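Local coordinates for protein GH5 (Bacteroidetes bacterium AC2a, PDB 4YHE) that probably hydrolyses beta-linked glucans as a family 5 glycoside hydrolase, a cellulase linked with a polysaccharide utilization locus, at residues A[5-10]-A[288-293]; A[209-214]-A[225-230]; A[217-222]-A[277-282]. All coordinates share one frame; numbering follows the deposited sequence.

Interaction 1: residues A[5-10]-A[288-293]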
ATOM      1  N   ASN A   5      15.701   9.513  13.558  1.00 22.99           N
ATOM      2  CA  ASN A   5      16.456   9.990  12.436  1.00 21.56           C
ATOM      3  C   ASN A   5      15.577  10.634  11.314  1.00 21.76           C
ATOM      4  O   ASN A   5      14.361  10.679  11.414  1.00 21.24           O
ATOM      5  CB  ASN A   5      17.403   8.918  11.911  1.00 20.69           C
ATOM      6  CG  ASN A   5      16.683   7.836  11.135  1.00 19.96           C
ATOM      7  OD1 ASN A   5      15.468   7.903  10.926  1.00 20.21           O
ATOM      8  ND2 ASN A   5      17.429   6.849  10.700  1.00 19.17           N
ATOM      9  N   GLU A   6      16.226  11.194  10.303  1.00 23.93           N
ATOM     10  CA  GLU A   6      15.544  11.928   9.232  1.00 26.45           C
ATOM     11  C   GLU A   6      14.598  10.983   8.437  1.00 25.13           C
ATOM     12  O   GLU A   6      13.483  11.351   8.095  1.00 22.73           O
ATOM     13  CB  GLU A   6      16.593  12.593   8.328  1.00 30.87           C
ATOM     14  CG  GLU A   6      16.057  13.451   7.192  1.00 39.59           C
ATOM     15  CD  GLU A   6      17.087  13.759   6.080  1.00 45.83           C
ATOM     16  OE1 GLU A   6      18.290  13.443   6.238  1.00 49.99           O
ATOM     17  OE2 GLU A   6      16.686  14.317   5.024  1.00 46.70           O
ATOM     18  N   ALA A   7      15.040   9.760   8.190  1.00 23.50           N
ATOM     19  CA  ALA A   7      14.233   8.796   7.454  1.00 22.70           C
ATOM     20  C   ALA A   7      12.907   8.484   8.119  1.00 22.36           C
ATOM     21  O   ALA A   7      11.879   8.509   7.436  1.00 22.52           O
ATOM     22  CB  ALA A   7      15.016   7.529   7.207  1.00 23.85           C
ATOM     23  N   VAL A   8      12.910   8.192   9.424  1.00 20.70           N
ATOM     24  CA  VAL A   8      11.699   7.828  10.132  1.00 22.00           C
ATOM     25  C   VAL A   8      10.798   9.037  10.219  1.00 23.35           C
ATOM     26  O   VAL A   8       9.584   8.896  10.156  1.00 21.97           O
ATOM     27  CB  VAL A   8      11.967   7.237  11.534  1.00 20.42           C
ATOM     28  CG1 VAL A   8      10.679   7.031  12.319  1.00 21.09           C
ATOM     29  CG2 VAL A   8      12.723   5.915  11.398  1.00 20.39           C
ATOM     30  N   GLN A   9      11.394  10.224  10.393  1.00 24.07           N
ATOM     31  CA  GLN A   9      10.625  11.455  10.336  1.00 24.96           C
ATOM     32  C   GLN A   9       9.880  11.555   9.013  1.00 22.76           C
ATOM     33  O   GLN A   9       8.694  11.909   9.002  1.00 21.40           O
ATOM     34  CB  GLN A   9      11.524  12.692  10.481  1.00 29.75           C
ATOM     35  CG  GLN A   9      11.754  13.165  11.907  1.00 35.41           C
ATOM     36  CD  GLN A   9      12.656  14.411  11.941  1.00 41.15           C
ATOM     37  OE1 GLN A   9      13.816  14.336  12.356  1.00 50.29           O
ATOM     38  NE2 GLN A   9      12.146  15.534  11.453  1.00 41.27           N
ATOM     39  N   PHE A  10      10.570  11.241   7.922  1.00 21.95           N
ATOM     40  CA  PHE A  10       9.951  11.265   6.582  1.00 23.25           C
ATOM     41  C   PHE A  10       8.771  10.286   6.472  1.00 22.39           C
ATOM     42  O   PHE A  10       7.669  10.695   6.077  1.00 21.29           O
ATOM     43  CB  PHE A  10      10.932  10.990   5.456  1.00 22.48           C
ATOM     44  CG  PHE A  10      10.281  11.026   4.115  1.00 22.80           C
ATOM     45  CD1 PHE A  10       9.965  12.251   3.525  1.00 24.43           C
ATOM     46  CD2 PHE A  10       9.894   9.851   3.470  1.00 23.13           C
ATOM     47  CE1 PHE A  10       9.320  12.298   2.292  1.00 24.98           C
ATOM     48  CE2 PHE A  10       9.246   9.888   2.234  1.00 23.39           C
ATOM     49  CZ  PHE A  10       8.952  11.102   1.650  1.00 24.23           C
ATOM     50  N   GLY A 288      15.939   2.840  12.877  1.00 20.10           N
ATOM     51  CA  GLY A 288      15.975   3.988  11.967  1.00 19.69           C
ATOM     52  C   GLY A 288      15.527   3.711  10.539  1.00 19.84           C
ATOM     53  O   GLY A 288      15.877   4.479   9.618  1.00 21.57           O
ATOM     54  N   VAL A 289      14.765   2.635  10.354  1.00 18.83           N
ATOM     55  CA  VAL A 289      14.244   2.268   9.023  1.00 18.10           C
ATOM     56  C   VAL A 289      12.742   2.524   9.021  1.00 16.23           C
ATOM     57  O   VAL A 289      12.022   1.901   9.766  1.00 15.83           O
ATOM     58  CB  VAL A 289      14.528   0.782   8.641  1.00 19.06           C
ATOM     59  CG1 VAL A 289      13.815   0.419   7.343  1.00 18.80           C
ATOM     60  CG2 VAL A 289      16.025   0.529   8.504  1.00 19.56           C
ATOM     61  N   PRO A 290      12.249   3.459   8.180  1.00 16.30           N
ATOM     62  CA  PRO A 290      10.796   3.694   8.198  1.00 17.37           C
ATOM     63  C   PRO A 290       9.973   2.554   7.629  1.00 16.82           C
ATOM     64  O   PRO A 290      10.437   1.793   6.761  1.00 17.85           O
ATOM     65  CB  PRO A 290      10.596   4.953   7.338  1.00 17.72           C
ATOM     66  CG  PRO A 290      11.917   5.183   6.673  1.00 17.55           C
ATOM     67  CD  PRO A 290      12.958   4.277   7.202  1.00 16.39           C
ATOM     68  N   VAL A 291       8.746   2.478   8.130  1.00 19.20           N
ATOM     69  CA  VAL A 291       7.755   1.502   7.693  1.00 18.39           C
ATOM     70  C   VAL A 291       6.460   2.247   7.413  1.00 18.34           C
ATOM     71  O   VAL A 291       6.070   3.113   8.157  1.00 17.33           O
ATOM     72  CB  VAL A 291       7.435   0.454   8.787  1.00 18.63           C
ATOM     73  CG1 VAL A 291       6.427  -0.568   8.284  1.00 18.09           C
ATOM     74  CG2 VAL A 291       8.695  -0.218   9.268  1.00 19.23           C
ATOM     75  N   TYR A 292       5.789   1.884   6.325  1.00 16.30           N
ATOM     76  CA  TYR A 292       4.484   2.423   6.028  1.00 15.71           C
ATOM     77  C   TYR A 292       3.605   1.290   5.543  1.00 14.95           C
ATOM     78  O   TYR A 292       4.078   0.355   4.889  1.00 15.54           O
ATOM     79  CB  TYR A 292       4.524   3.572   5.018  1.00 15.11           C
ATOM     80  CG  TYR A 292       4.871   3.161   3.590  1.00 16.18           C
ATOM     81  CD1 TYR A 292       6.194   2.993   3.196  1.00 16.85           C
ATOM     82  CD2 TYR A 292       3.871   2.956   2.640  1.00 15.78           C
ATOM     83  CE1 TYR A 292       6.518   2.627   1.894  1.00 18.23           C
ATOM     84  CE2 TYR A 292       4.184   2.578   1.331  1.00 17.58           C
ATOM     85  CZ  TYR A 292       5.501   2.429   0.958  1.00 17.35           C
ATOM     86  OH  TYR A 292       5.827   2.091  -0.301  1.00 17.26           O
ATOM     87  N   PHE A 293       2.343   1.396   5.908  1.00 14.66           N
ATOM     88  CA  PHE A 293       1.291   0.587   5.337  1.00 14.52           C
ATOM     89  C   PHE A 293       0.874   1.219   4.004  1.00 13.81           C
ATOM     90  O   PHE A 293       0.150   2.205   3.971  1.00 14.22           O
ATOM     91  CB  PHE A 293       0.132   0.369   6.322  1.00 14.67           C
ATOM     92  CG  PHE A 293       0.456  -0.623   7.410  1.00 14.62           C
ATOM     93  CD1 PHE A 293       1.057  -0.200   8.589  1.00 14.64           C
ATOM     94  CD2 PHE A 293       0.205  -1.989   7.237  1.00 14.83           C
ATOM     95  CE1 PHE A 293       1.385  -1.112   9.582  1.00 15.31           C
ATOM     96  CE2 PHE A 293       0.571  -2.919   8.203  1.00 14.77           C
ATOM     97  CZ  PHE A 293       1.171  -2.477   9.392  1.00 14.92           C
TER
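A single carboxamide, that of Asn5, caps one helix and also ties it to the end of another. Asn5 is the N-cap of helix 6-13. Its CG sits between the backbone N and the carbonyl carbon, the crowded position (chi1 75°). This turns Asn5 OD1 to Val8 N, and the capping bond is nearly straight at 3.0 Å. The other branch, Asn5 ND2, reaches across to Gly288 O at 3.0 Å. That bond lies close to the amide plane of Asn5 and uses a lone pair of the carbonyl. With both branches engaged, the rotation of the amide is fixed.

Gly288 has a positive phi (79°). It is the C-prime residue of a Schellman motif that ends helix 270-285, with Val289 N bonded to Tyr284 O and Gly288 N to Ile285 O. A CB here would also clash with ND2 of Asn5.

The rest is packing without further hydrogen bonds between the segments. Val8 CG2 lies over the backbone of Gly288, 3.7 Å from Gly288 C. Pro290 packs its ring against the first turn of the helix. Pro290 CG lies 3.4 Å from Ala7 O, and Pro290 CD meets Ala7 CB at 3.8 Å. Beyond Pro290 the chain becomes strand 291-296, where Tyr292 hydroxyl bonds to Glu160. Glu6 faces away and pairs with Arg235.

The contact thus sets the N-terminal helix against the turn that feeds the seventh strand. It combines an Asn N-cap with a Schellman C-cap at the N-terminal end of a strand in the (beta/alpha)8 barrel of the family 5 glycoside hydrolases.

Interaction 2: residues A[209-214]-A[225-230]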
ATOM      1  N   ILE A 209      12.609   5.238  -1.483  1.00 18.71           N
ATOM      2  CA  ILE A 209      12.072   4.107  -2.212  1.00 18.38           C
ATOM      3  C   ILE A 209      11.469   3.084  -1.246  1.00 17.47           C
ATOM      4  O   ILE A 209      12.161   2.606  -0.338  1.00 15.72           O
ATOM      5  CB  ILE A 209      13.144   3.416  -3.026  1.00 18.56           C
ATOM      6  CG1 ILE A 209      13.781   4.373  -4.051  1.00 19.41           C
ATOM      7  CG2 ILE A 209      12.571   2.186  -3.713  1.00 18.06           C
ATOM      8  CD1 ILE A 209      14.997   3.792  -4.716  1.00 19.54           C
ATOM      9  N   GLY A 210      10.190   2.751  -1.448  1.00 16.41           N
ATOM     10  CA  GLY A 210       9.511   1.724  -0.656  1.00 16.01           C
ATOM     11  C   GLY A 210       9.745   0.358  -1.263  1.00 15.58           C
ATOM     12  O   GLY A 210       9.606   0.188  -2.462  1.00 15.09           O
ATOM     13  N   VAL A 211      10.120  -0.607  -0.434  1.00 16.02           N
ATOM     14  CA  VAL A 211      10.300  -1.977  -0.891  1.00 16.32           C
ATOM     15  C   VAL A 211       9.445  -2.940  -0.044  1.00 15.95           C
ATOM     16  O   VAL A 211       9.392  -2.832   1.190  1.00 14.48           O
ATOM     17  CB  VAL A 211      11.774  -2.425  -0.875  1.00 18.08           C
ATOM     18  CG1 VAL A 211      12.583  -1.671  -1.885  1.00 18.33           C
ATOM     19  CG2 VAL A 211      12.399  -2.305   0.510  1.00 19.42           C
ATOM     20  N   PRO A 212       8.774  -3.906  -0.710  1.00 14.98           N
ATOM     21  CA  PRO A 212       7.913  -4.820   0.053  1.00 15.56           C
ATOM     22  C   PRO A 212       8.490  -6.197   0.212  1.00 15.56           C
ATOM     23  O   PRO A 212       9.394  -6.579  -0.570  1.00 16.52           O
ATOM     24  CB  PRO A 212       6.675  -4.897  -0.817  1.00 15.54           C
ATOM     25  CG  PRO A 212       7.192  -4.842  -2.187  1.00 15.67           C
ATOM     26  CD  PRO A 212       8.388  -3.900  -2.132  1.00 15.94           C
ATOM     27  N   GLY A 213       7.957  -6.922   1.197  1.00 15.96           N
ATOM     28  CA  GLY A 213       8.235  -8.343   1.384  1.00 15.46           C
ATOM     29  C   GLY A 213       7.126  -9.205   0.763  1.00 15.50           C
ATOM     30  O   GLY A 213       6.224  -8.693   0.091  1.00 14.99           O
ATOM     31  N   TYR A 214       7.186 -10.512   1.020  1.00 14.98           N
ATOM     32  CA  TYR A 214       6.346 -11.467   0.321  1.00 16.63           C
ATOM     33  C   TYR A 214       4.862 -11.169   0.534  1.00 15.41           C
ATOM     34  O   TYR A 214       4.398 -11.094   1.678  1.00 14.54           O
ATOM     35  CB  TYR A 214       6.635 -12.889   0.805  1.00 16.73           C
ATOM     36  CG  TYR A 214       6.049 -13.938  -0.109  1.00 16.83           C
ATOM     37  CD1 TYR A 214       6.772 -14.439  -1.175  1.00 18.06           C
ATOM     38  CD2 TYR A 214       4.770 -14.421   0.099  1.00 17.46           C
ATOM     39  CE1 TYR A 214       6.247 -15.414  -2.003  1.00 18.11           C
ATOM     40  CE2 TYR A 214       4.227 -15.369  -0.728  1.00 17.68           C
ATOM     41  CZ  TYR A 214       4.969 -15.871  -1.770  1.00 18.07           C
ATOM     42  OH  TYR A 214       4.376 -16.828  -2.560  1.00 19.48           O
ATOM     43  N   LEU A 225      12.605 -10.265   4.303  1.00 16.49           N
ATOM     44  CA  LEU A 225      13.002  -9.161   3.454  1.00 17.55           C
ATOM     45  C   LEU A 225      14.448  -8.788   3.730  1.00 17.52           C
ATOM     46  O   LEU A 225      14.865  -8.661   4.889  1.00 17.64           O
ATOM     47  CB  LEU A 225      12.130  -7.915   3.684  1.00 19.14           C
ATOM     48  CG  LEU A 225      12.587  -6.630   2.960  1.00 19.66           C
ATOM     49  CD1 LEU A 225      11.369  -5.838   2.527  1.00 21.06           C
ATOM     50  CD2 LEU A 225      13.485  -5.769   3.841  1.00 20.88           C
ATOM     51  N   VAL A 226      15.184  -8.608   2.649  1.00 18.06           N
ATOM     52  CA  VAL A 226      16.517  -8.045   2.659  1.00 18.42           C
ATOM     53  C   VAL A 226      16.446  -6.667   2.031  1.00 19.42           C
ATOM     54  O   VAL A 226      16.048  -6.520   0.882  1.00 19.08           O
ATOM     55  CB  VAL A 226      17.516  -8.952   1.926  1.00 18.67           C
ATOM     56  CG1 VAL A 226      18.899  -8.292   1.799  1.00 19.54           C
ATOM     57  CG2 VAL A 226      17.674 -10.222   2.723  1.00 17.96           C
ATOM     58  N   LEU A 227      16.774  -5.646   2.820  1.00 19.82           N
ATOM     59  CA  LEU A 227      16.857  -4.284   2.280  1.00 21.22           C
ATOM     60  C   LEU A 227      17.933  -4.188   1.213  1.00 19.80           C
ATOM     61  O   LEU A 227      19.080  -4.520   1.480  1.00 19.65           O
ATOM     62  CB  LEU A 227      17.173  -3.291   3.387  1.00 21.35           C
ATOM     63  CG  LEU A 227      16.086  -3.151   4.415  1.00 21.37           C
ATOM     64  CD1 LEU A 227      16.668  -2.517   5.661  1.00 21.79           C
ATOM     65  CD2 LEU A 227      14.946  -2.290   3.858  1.00 22.18           C
ATOM     66  N   PRO A 228      17.589  -3.729  -0.004  1.00 19.21           N
ATOM     67  CA  PRO A 228      18.637  -3.669  -1.032  1.00 19.26           C
ATOM     68  C   PRO A 228      19.857  -2.829  -0.645  1.00 20.27           C
ATOM     69  O   PRO A 228      19.749  -1.888   0.138  1.00 18.68           O
ATOM     70  CB  PRO A 228      17.914  -3.031  -2.236  1.00 19.66           C
ATOM     71  CG  PRO A 228      16.494  -3.515  -2.080  1.00 19.47           C
ATOM     72  CD  PRO A 228      16.248  -3.521  -0.586  1.00 19.01           C
ATOM     73  N   GLU A 229      21.001  -3.199  -1.185  1.00 21.80           N
ATOM     74  CA  GLU A 229      22.198  -2.347  -1.109  1.00 24.55           C
ATOM     75  C   GLU A 229      21.942  -1.086  -1.924  1.00 23.81           C
ATOM     76  O   GLU A 229      21.520  -1.185  -3.065  1.00 22.77           O
ATOM     77  CB  GLU A 229      23.399  -3.095  -1.670  1.00 26.51           C
ATOM     78  CG  GLU A 229      23.842  -4.253  -0.807  1.00 28.74           C
ATOM     79  CD  GLU A 229      24.341  -3.797   0.560  1.00 31.88           C
ATOM     80  OE1 GLU A 229      25.354  -3.067   0.613  1.00 34.71           O
ATOM     81  OE2 GLU A 229      23.722  -4.150   1.587  1.00 32.26           O
ATOM     82  N   ASP A 230      22.155   0.083  -1.320  1.00 22.80           N
ATOM     83  CA  ASP A 230      21.778   1.342  -1.932  1.00 23.31           C
ATOM     84  C   ASP A 230      23.035   2.205  -2.109  1.00 25.92           C
ATOM     85  O   ASP A 230      24.039   1.979  -1.431  1.00 25.53           O
ATOM     86  CB  ASP A 230      20.751   2.079  -1.060  1.00 22.56           C
ATOM     87  CG  ASP A 230      19.874   3.059  -1.865  1.00 21.61           C
ATOM     88  OD1 ASP A 230      20.127   3.264  -3.085  1.00 20.79           O
ATOM     89  OD2 ASP A 230      18.940   3.623  -1.264  1.00 23.84           O
TER
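The two segments run roughly antiparallel, their touching parts 153° apart, and the backbones come closest where Gly213 CA lies 5.3 Å from Leu225 CA. The chain leaves the fifth barrel strand, 209-212, and the loop 225-230 returns past it.

Val211 points at the loop. Its CG1 is anti to the carbonyl carbon (chi1 -67°), which leaves CG2 in the crowded position between the backbone N and the carbonyl carbon. Val211 CG2 meets three partners at 4.2 Å: Leu225 CD1, Leu227 CD2 and Pro228 CD. Leu225 crosses Val211 at about a right angle, while Pro228 comes tip to tip.

Leu225 has CG anti to its backbone N (chi1 172°). That carries Leu225 CD1 over the peptide between Pro212 and Gly213, 3.7 Å from Pro212 C. Gly213 presents bare backbone to this leucine.

Helix 181-199 supplies polar ties nearby: Asn190 donates to Pro212 O, and Asn187 accepts from Val226 N. Leu227 and Pro228 also touch strand 236-242.

The contact is apolar packing of a helix-to-strand loop on the preceding strand. It lies within the beta-alpha-beta unit 209-242, formed by the fifth strand, helix 218-224 and the sixth strand of the TIM barrel.

Interaction 3: residues A[217-222]-A[277-282]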
ATOM      1  N   ASN A 217       3.007  -9.130   3.390  1.00 17.65           N
ATOM      2  CA  ASN A 217       2.645  -9.692   4.643  1.00 17.47           C
ATOM      3  C   ASN A 217       3.697  -9.240   5.645  1.00 17.59           C
ATOM      4  O   ASN A 217       4.881  -9.547   5.480  1.00 15.43           O
ATOM      5  CB  ASN A 217       2.630 -11.240   4.559  1.00 18.35           C
ATOM      6  CG  ASN A 217       2.344 -11.897   5.888  1.00 18.87           C
ATOM      7  OD1 ASN A 217       3.229 -12.093   6.727  1.00 18.96           O
ATOM      8  ND2 ASN A 217       1.103 -12.278   6.076  1.00 21.07           N
ATOM      9  N   PRO A 218       3.268  -8.495   6.685  1.00 17.84           N
ATOM     10  CA  PRO A 218       4.254  -7.991   7.651  1.00 18.50           C
ATOM     11  C   PRO A 218       5.207  -9.040   8.239  1.00 18.31           C
ATOM     12  O   PRO A 218       6.422  -8.828   8.282  1.00 19.77           O
ATOM     13  CB  PRO A 218       3.385  -7.356   8.739  1.00 18.30           C
ATOM     14  CG  PRO A 218       2.137  -6.964   8.048  1.00 18.94           C
ATOM     15  CD  PRO A 218       1.903  -8.037   6.999  1.00 17.97           C
ATOM     16  N   ASP A 219       4.688 -10.160   8.714  1.00 18.11           N
ATOM     17  CA  ASP A 219       5.580 -11.156   9.290  1.00 18.01           C
ATOM     18  C   ASP A 219       6.546 -11.776   8.297  1.00 17.91           C
ATOM     19  O   ASP A 219       7.725 -11.937   8.629  1.00 17.67           O
ATOM     20  CB  ASP A 219       4.797 -12.192  10.069  1.00 19.25           C
ATOM     21  CG  ASP A 219       4.211 -11.598  11.353  1.00 21.15           C
ATOM     22  OD1 ASP A 219       4.781 -10.600  11.878  1.00 24.13           O
ATOM     23  OD2 ASP A 219       3.190 -12.088  11.811  1.00 21.12           O
ATOM     24  N   LEU A 220       6.084 -12.094   7.076  1.00 17.27           N
ATOM     25  CA  LEU A 220       6.987 -12.679   6.088  1.00 17.17           C
ATOM     26  C   LEU A 220       8.016 -11.637   5.656  1.00 17.04           C
ATOM     27  O   LEU A 220       9.133 -11.972   5.256  1.00 17.02           O
ATOM     28  CB  LEU A 220       6.229 -13.241   4.885  1.00 17.54           C
ATOM     29  CG  LEU A 220       5.302 -14.436   5.157  1.00 18.22           C
ATOM     30  CD1 LEU A 220       4.664 -14.873   3.842  1.00 18.42           C
ATOM     31  CD2 LEU A 220       6.089 -15.595   5.750  1.00 19.17           C
ATOM     32  N   THR A 221       7.639 -10.364   5.777  1.00 16.65           N
ATOM     33  CA  THR A 221       8.555  -9.254   5.524  1.00 17.08           C
ATOM     34  C   THR A 221       9.661  -9.194   6.586  1.00 16.72           C
ATOM     35  O   THR A 221      10.860  -9.294   6.270  1.00 15.17           O
ATOM     36  CB  THR A 221       7.776  -7.902   5.450  1.00 16.66           C
ATOM     37  OG1 THR A 221       6.774  -7.988   4.438  1.00 15.89           O
ATOM     38  CG2 THR A 221       8.722  -6.738   5.102  1.00 18.05           C
ATOM     39  N   VAL A 222       9.250  -9.032   7.843  1.00 17.43           N
ATOM     40  CA  VAL A 222      10.175  -9.020   8.966  1.00 19.26           C
ATOM     41  C   VAL A 222      11.140 -10.216   8.883  1.00 19.53           C
ATOM     42  O   VAL A 222      12.344 -10.071   9.094  1.00 18.89           O
ATOM     43  CB  VAL A 222       9.407  -9.002  10.297  1.00 19.86           C
ATOM     44  CG1 VAL A 222      10.275  -9.328  11.505  1.00 20.15           C
ATOM     45  CG2 VAL A 222       8.719  -7.657  10.506  1.00 18.90           C
ATOM     46  N   LEU A 277       2.331  -5.051  14.782  1.00 15.29           N
ATOM     47  CA  LEU A 277       2.966  -3.748  14.694  1.00 15.35           C
ATOM     48  C   LEU A 277       4.267  -3.728  15.461  1.00 15.32           C
ATOM     49  O   LEU A 277       5.218  -3.105  15.026  1.00 15.38           O
ATOM     50  CB  LEU A 277       2.016  -2.653  15.202  1.00 15.08           C
ATOM     51  CG  LEU A 277       0.721  -2.413  14.401  1.00 15.78           C
ATOM     52  CD1 LEU A 277      -0.180  -1.440  15.139  1.00 16.15           C
ATOM     53  CD2 LEU A 277       1.022  -1.920  12.989  1.00 15.84           C
ATOM     54  N   ASN A 278       4.295  -4.385  16.627  1.00 16.79           N
ATOM     55  CA  ASN A 278       5.512  -4.464  17.427  1.00 16.75           C
ATOM     56  C   ASN A 278       6.663  -5.110  16.690  1.00 17.97           C
ATOM     57  O   ASN A 278       7.808  -4.658  16.793  1.00 18.51           O
ATOM     58  CB  ASN A 278       5.246  -5.199  18.739  1.00 17.99           C
ATOM     59  CG  ASN A 278       4.552  -4.317  19.767  1.00 19.72           C
ATOM     60  OD1 ASN A 278       4.651  -3.097  19.701  1.00 21.16           O
ATOM     61  ND2 ASN A 278       3.789  -4.929  20.678  1.00 19.94           N
ATOM     62  N   ARG A 279       6.368  -6.142  15.910  1.00 16.58           N
ATOM     63  CA  ARG A 279       7.415  -6.778  15.122  1.00 17.14           C
ATOM     64  C   ARG A 279       8.038  -5.839  14.085  1.00 15.36           C
ATOM     65  O   ARG A 279       9.234  -5.818  13.904  1.00 14.69           O
ATOM     66  CB  ARG A 279       6.893  -8.096  14.538  1.00 18.23           C
ATOM     67  CG  ARG A 279       6.637  -9.085  15.675  1.00 19.98           C
ATOM     68  CD  ARG A 279       6.355 -10.500  15.215  1.00 21.12           C
ATOM     69  NE  ARG A 279       5.051 -10.644  14.603  1.00 22.23           N
ATOM     70  CZ  ARG A 279       3.891 -10.793  15.248  1.00 22.46           C
ATOM     71  NH1 ARG A 279       3.816 -10.781  16.563  1.00 21.57           N
ATOM     72  NH2 ARG A 279       2.782 -10.953  14.537  1.00 23.61           N
ATOM     73  N   LEU A 280       7.211  -5.008  13.463  1.00 14.61           N
ATOM     74  CA  LEU A 280       7.670  -4.005  12.524  1.00 14.54           C
ATOM     75  C   LEU A 280       8.451  -2.889  13.230  1.00 14.41           C
ATOM     76  O   LEU A 280       9.463  -2.384  12.755  1.00 14.73           O
ATOM     77  CB  LEU A 280       6.456  -3.400  11.832  1.00 14.81           C
ATOM     78  CG  LEU A 280       5.711  -4.325  10.855  1.00 15.45           C
ATOM     79  CD1 LEU A 280       4.427  -3.631  10.388  1.00 16.04           C
ATOM     80  CD2 LEU A 280       6.615  -4.673   9.686  1.00 16.95           C
ATOM     81  N   PHE A 281       7.933  -2.491  14.356  1.00 14.90           N
ATOM     82  CA  PHE A 281       8.618  -1.475  15.137  1.00 15.90           C
ATOM     83  C   PHE A 281      10.010  -1.929  15.518  1.00 15.61           C
ATOM     84  O   PHE A 281      10.979  -1.244  15.242  1.00 15.85           O
ATOM     85  CB  PHE A 281       7.818  -1.101  16.344  1.00 15.55           C
ATOM     86  CG  PHE A 281       8.518  -0.081  17.208  1.00 16.93           C
ATOM     87  CD1 PHE A 281       8.432   1.272  16.916  1.00 17.31           C
ATOM     88  CD2 PHE A 281       9.298  -0.488  18.268  1.00 19.05           C
ATOM     89  CE1 PHE A 281       9.089   2.207  17.679  1.00 18.31           C
ATOM     90  CE2 PHE A 281       9.968   0.446  19.050  1.00 19.25           C
ATOM     91  CZ  PHE A 281       9.866   1.785  18.753  1.00 19.78           C
ATOM     92  N   ASN A 282      10.136  -3.135  16.059  1.00 17.89           N
ATOM     93  CA  ASN A 282      11.428  -3.621  16.505  1.00 17.90           C
ATOM     94  C   ASN A 282      12.414  -3.941  15.373  1.00 19.33           C
ATOM     95  O   ASN A 282      13.648  -3.710  15.495  1.00 18.69           O
ATOM     96  CB  ASN A 282      11.232  -4.845  17.415  1.00 19.81           C
ATOM     97  CG  ASN A 282      10.549  -4.500  18.723  1.00 21.88           C
ATOM     98  OD1 ASN A 282      10.784  -3.454  19.312  1.00 24.65           O
ATOM     99  ND2 ASN A 282       9.704  -5.390  19.189  1.00 23.97           N
TER
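Asp219 and Arg279 cross obliquely, their carboxylate and guanidinium planes 46° apart. Arg279 grips Asp219 side-on with two nitrogens, one to each oxygen. The bond from Arg279 NE to Asp219 OD1 is 2.7 Å long and nearly straight. OD1 lies in the guanidinium plane, but NE approaches it from above the carboxylate plane. The second bond, from Arg279 NH2 to Asp219 OD2, is longer at 3.0 Å and more bent. There OD2 uses its syn lone pair, and it sits somewhat off the guanidinium plane. Both residues carry CG anti to the carbonyl carbon. Arg279 then bends at chi3 (-72°), which brings the edge bearing NE and NH2 round to the acid. The two bonds fix the turn of the guanidinium, and the paired charges probably favour an ionised Asp219. An alanine in place of Asp219 would remove both bonds of the salt bridge and would probably leave the arginine head less firmly held.

Deeper in, the contact is apolar. Val222 and Leu280 also cross obliquely. Val222 CG2, anti to the carbonyl carbon, touches Leu280 CD2 at 3.7 Å and lies near Arg279 O. The other methyl of the leucine, Leu280 CD1, meets Pro218 CB at 4.2 Å. Leu280 thus bridges two residues one turn apart. It also rests on Val240 of the sixth strand.

Asn217 starts the shorter helix as its N-cap, with OD1 accepting from Leu220 N. Its carbonyl O takes bonds from both Thr221 N and Thr221 OG1.

The axes of the short segments pass 9.7 Å apart at 26°, running nearly the same way. This is the packing of neighbouring helices in the outer layer of a (beta/alpha)8 barrel, here the helices that follow the fifth and sixth strands.

All three contacts belong to one side of the barrel. Interactions 1 and 2 are mostly buried, whereas interaction 3 is partly buried and has an exposed arginine. Their chemistry follows: interaction 2 is apolar, interaction 1 adds an amide at a helix junction, and interaction 3 places a salt bridge beside apolar packing. Interactions 1 and 3 use successive elements, strand 291-296 and the helix 270-285 before it; Phe293 CZ packs on Leu280 CD1 at 3.6 Å. Interactions 2 and 3 use strand 209-212 and the helix 218-224 that follows it, and they touch where Gly213 CA lies 3.4 Å from Thr221 OG1. Interactions 1 and 2 meet where Tyr292 OH packs on Gly210 CA.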